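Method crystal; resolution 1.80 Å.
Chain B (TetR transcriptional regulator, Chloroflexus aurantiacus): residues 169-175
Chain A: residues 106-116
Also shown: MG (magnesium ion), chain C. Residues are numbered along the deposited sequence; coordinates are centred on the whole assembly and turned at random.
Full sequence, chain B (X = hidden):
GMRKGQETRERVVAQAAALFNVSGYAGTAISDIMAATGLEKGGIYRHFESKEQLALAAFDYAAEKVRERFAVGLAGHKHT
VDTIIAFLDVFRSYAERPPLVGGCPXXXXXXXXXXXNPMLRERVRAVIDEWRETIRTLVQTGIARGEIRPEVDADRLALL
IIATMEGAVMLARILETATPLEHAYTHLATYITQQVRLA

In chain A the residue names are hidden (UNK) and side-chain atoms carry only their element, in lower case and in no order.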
# COMPACT_ATOMS: atom_id res chain seq x y z
N VAL B 169 5.68 -1.80 4.33
CA VAL B 169 6.20 -0.44 4.05
C VAL B 169 5.10 0.59 4.29
O VAL B 169 5.36 1.62 4.90
CB VAL B 169 6.74 -0.29 2.58
CG1 VAL B 169 6.88 1.16 2.17
CG2 VAL B 169 8.06 -1.10 2.40
N MSE B 170 3.89 0.33 3.80
CA MSE B 170 2.75 1.20 4.09
C MSE B 170 2.55 1.38 5.59
O MSE B 170 2.42 2.52 6.11
CB MSE B 170 1.46 0.64 3.48
CG MSE B 170 0.22 1.49 3.72
SE MSE B 170 -0.68 1.24 5.30
CE MSE B 170 -1.26 -0.63 5.05
N LEU B 171 2.51 0.27 6.32
CA LEU B 171 2.26 0.33 7.75
C LEU B 171 3.34 1.08 8.53
O LEU B 171 3.03 1.82 9.47
CB LEU B 171 2.08 -1.07 8.36
CG LEU B 171 0.78 -1.82 8.14
CD1 LEU B 171 0.87 -3.20 8.84
CD2 LEU B 171 -0.48 -1.04 8.65
N ALA B 172 4.59 0.88 8.13
CA ALA B 172 5.73 1.47 8.85
C ALA B 172 5.73 2.99 8.78
O ALA B 172 6.13 3.65 9.74
CB ALA B 172 7.04 0.90 8.31
N ARG B 173 5.27 3.57 7.67
CA ARG B 173 5.20 5.04 7.56
C ARG B 173 3.97 5.63 8.24
O ARG B 173 3.96 6.80 8.61
CB ARG B 173 5.24 5.50 6.10
CG ARG B 173 6.50 5.08 5.31
CD ARG B 173 6.70 5.93 4.01
NE ARG B 173 7.20 7.27 4.31
CZ ARG B 173 8.45 7.58 4.62
NH1 ARG B 173 9.37 6.65 4.71
NH2 ARG B 173 8.77 8.85 4.89
N ILE B 174 2.92 4.84 8.37
CA ILE B 174 1.74 5.31 9.09
C ILE B 174 1.91 5.23 10.57
O ILE B 174 1.52 6.17 11.30
CB ILE B 174 0.47 4.56 8.72
CG1 ILE B 174 0.01 5.06 7.39
CG2 ILE B 174 -0.66 4.88 9.75
CD1 ILE B 174 -0.49 6.53 7.40
N LEU B 175 2.48 4.11 11.03
CA LEU B 175 2.65 3.86 12.44
C LEU B 175 3.92 4.52 12.96
O LEU B 175 4.09 4.64 14.19
CB LEU B 175 2.65 2.35 12.74
CG LEU B 175 1.32 1.65 12.38
CD1 LEU B 175 1.38 0.17 12.64
CD2 LEU B 175 0.13 2.26 13.10
N UNK A 106 -8.34 2.98 3.49
CA UNK A 106 -7.32 3.01 4.53
C UNK A 106 -5.93 3.01 3.86
O UNK A 106 -5.08 3.88 4.13
c UNK A 106 -7.50 1.84 5.53
c UNK A 106 -9.50 3.00 6.64
c UNK A 106 -8.95 1.74 6.02
c UNK A 106 -6.56 2.00 6.76
N UNK A 107 -5.72 2.02 2.98
CA UNK A 107 -4.51 1.94 2.16
C UNK A 107 -4.34 3.20 1.32
O UNK A 107 -3.26 3.81 1.30
c UNK A 107 -2.11 0.36 0.77
c UNK A 107 -4.57 0.70 1.25
c UNK A 107 -3.51 0.48 0.16
c UNK A 107 -3.85 -0.73 -0.76
N UNK A 108 -5.36 3.58 0.58
CA UNK A 108 -5.24 4.72 -0.31
C UNK A 108 -4.91 6.03 0.46
O UNK A 108 -4.07 6.83 0.01
o UNK A 108 -5.84 2.94 -2.41
c UNK A 108 -6.50 4.89 -1.14
n UNK A 108 -7.94 3.74 -2.70
c UNK A 108 -6.72 3.77 -2.15
N UNK A 109 -5.58 6.27 1.60
CA UNK A 109 -5.35 7.47 2.39
C UNK A 109 -4.00 7.40 3.09
O UNK A 109 -3.36 8.43 3.25
c UNK A 109 -6.23 9.01 4.22
o UNK A 109 -7.76 7.79 2.72
c UNK A 109 -6.48 7.73 3.40
N UNK A 110 -3.53 6.19 3.43
CA UNK A 110 -2.22 6.04 4.04
C UNK A 110 -1.14 6.58 3.13
O UNK A 110 -0.29 7.32 3.59
c UNK A 110 -1.90 4.56 4.36
N UNK A 111 -1.13 6.13 1.87
CA UNK A 111 -0.08 6.55 0.95
C UNK A 111 -0.06 8.07 0.74
O UNK A 111 1.00 8.69 0.68
c UNK A 111 0.59 4.45 -0.32
c UNK A 111 0.29 3.64 0.86
c UNK A 111 0.46 6.59 -1.55
c UNK A 111 -0.16 5.79 -0.40
N UNK A 112 -1.24 8.69 0.64
CA UNK A 112 -1.27 10.14 0.46
C UNK A 112 -0.91 10.92 1.71
O UNK A 112 -0.11 11.88 1.65
c UNK A 112 -2.65 10.62 -0.01
o UNK A 112 -4.69 11.86 -1.49
c UNK A 112 -2.62 12.14 -0.35
o UNK A 112 -3.59 13.73 -1.85
c UNK A 112 -3.72 12.61 -1.28
N UNK A 113 -1.49 10.52 2.84
CA UNK A 113 -1.36 11.29 4.08
C UNK A 113 -0.08 11.07 4.87
O UNK A 113 0.31 11.93 5.67
c UNK A 113 -2.54 11.02 5.01
o UNK A 113 -2.51 9.69 5.56
N UNK A 114 0.57 9.92 4.71
CA UNK A 114 1.65 9.59 5.61
C UNK A 114 2.72 10.71 5.72
O UNK A 114 3.20 10.96 6.80
c UNK A 114 2.73 8.00 3.89
c UNK A 114 2.25 8.19 5.33
o UNK A 114 2.64 8.93 3.05
o UNK A 114 3.21 6.89 3.60
N UNK A 115 3.05 11.42 4.64
CA UNK A 115 4.08 12.46 4.68
C UNK A 115 3.51 13.84 4.30
O UNK A 115 4.25 14.78 3.99
o UNK A 115 6.70 10.95 5.20
c UNK A 115 5.95 10.83 4.22
c UNK A 115 5.25 12.07 3.75
o UNK A 115 5.77 9.71 3.65
N UNK A 116 2.18 13.96 4.34
CA UNK A 116 1.57 15.22 4.00
C UNK A 116 0.59 15.77 5.01
O UNK A 116 0.49 16.99 5.15
c UNK A 116 1.83 14.79 1.53
c UNK A 116 0.86 15.18 2.63
o UNK A 116 -0.26 14.29 2.63
MG MG C . 2.97 9.08 0.93
O HOH W 1 2.49 11.27 1.27
O HOH W 2 1.89 4.55 4.15
O HOH W 3 4.41 3.90 3.03
O HOH W 4 3.42 7.05 0.92
O HOH W 5 5.00 9.60 1.33
O HOH W 6 3.20 9.17 -1.04

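Position 106 of chain A carries four side-chain carbons, forked at the first, with one arm two carbons long, and none touches chain B. This is isoleucine. The end of Ile A106 leads away from chain B and is buried elsewhere in the structure, as suits an apolar chain.

Position 107 also has four carbons, but the fork lies at the second; one terminal carbon lies 3.9 Å from CG of Met B170, a selenomethionine. This is leucine. The branched apolar chain of Leu A107, whose CB points sideways, brings its CD1 to that contact.

At position 108 two carbons lead to one oxygen and one nitrogen, out of reach of chain B. The amide makes it asparagine; ND2 of Asn A108 is hydrogen-bonded elsewhere in the structure.

Position 109 has one carbon bearing an oxygen and a carbon, without contact to chain B: the pattern of threonine. The backbone O of Thr A109 serves the helix twice, as will appear at position 113.

Position 110 has a lone carbon, CB, 3.7 Å from SE of Met B170 and 3.6 Å from CG1 of Ile B174. This is alanine. The CA-to-CB bond of Ala A110 points toward chain B, and so short a side chain lets both larger ones pack close to this helix.

Position 111 has four carbons forked at the first, one arm two long, whose last carbon lies 3.6 Å from CG of Met B170. This is isoleucine. The branched apolar chain of Ile A111 reaches the selenomethionine with its CD1, while the backbone O of Ile A111 binds MG at 2.0 Å.

Position 112 shows three carbons, the third with two oxygens, out of reach of chain B: glutamate. The charge of Glu A112 suits a partly exposed site off the contact; both carboxylate oxygens are hydrogen-bonded elsewhere in the structure.

Position 113 has one carbon and one oxygen, the oxygen 4.2 Å from CD1 of Ile B174. This is serine. OG of Ser A113 donates to O of Thr A109 at 2.8 Å, satisfying the hydroxyl within its own helix; N of Ser A113 also donates to O of Thr A109, at 2.8 Å.

Position 114 has two carbons, the second bearing two oxygens; its CB is 3.8 Å from CD1 of Ile B174. This is aspartate. OD1 of Asp A114 binds MG at 2.1 Å, and its OD2 accepts a hydrogen bond at 2.7 Å from O of water 4, itself a magnesium ligand.

Position 115 repeats that pattern; its two oxygens lie 3.0 Å from NH2 and 2.9 Å from NE of Arg B173. This is aspartate. OD1 of Asp A115 accepts from NH2 and OD2 from NE: a two-pronged salt bridge along the guanidinium edge.

Position 116, one carbon with an oxygen and a carbon, out of reach of chain B, is threonine; its hydroxyl can return to the backbone, OG1 of Thr A116 donating to O of Glu A112 at 2.6 Å.

The helices cross at 59°. Met B170 and Ile B174 pack around Ala A110, while Arg B173 adds a salt bridge to Asp A115, beyond the apolar patch. Magnesium, also bound by four waters, holds the backbone O of Ile A111 and OD1 of Asp A114 together in one coordination shell, beside the salt bridge.

Chain A, residues 106-116: ILNTAIESDDT
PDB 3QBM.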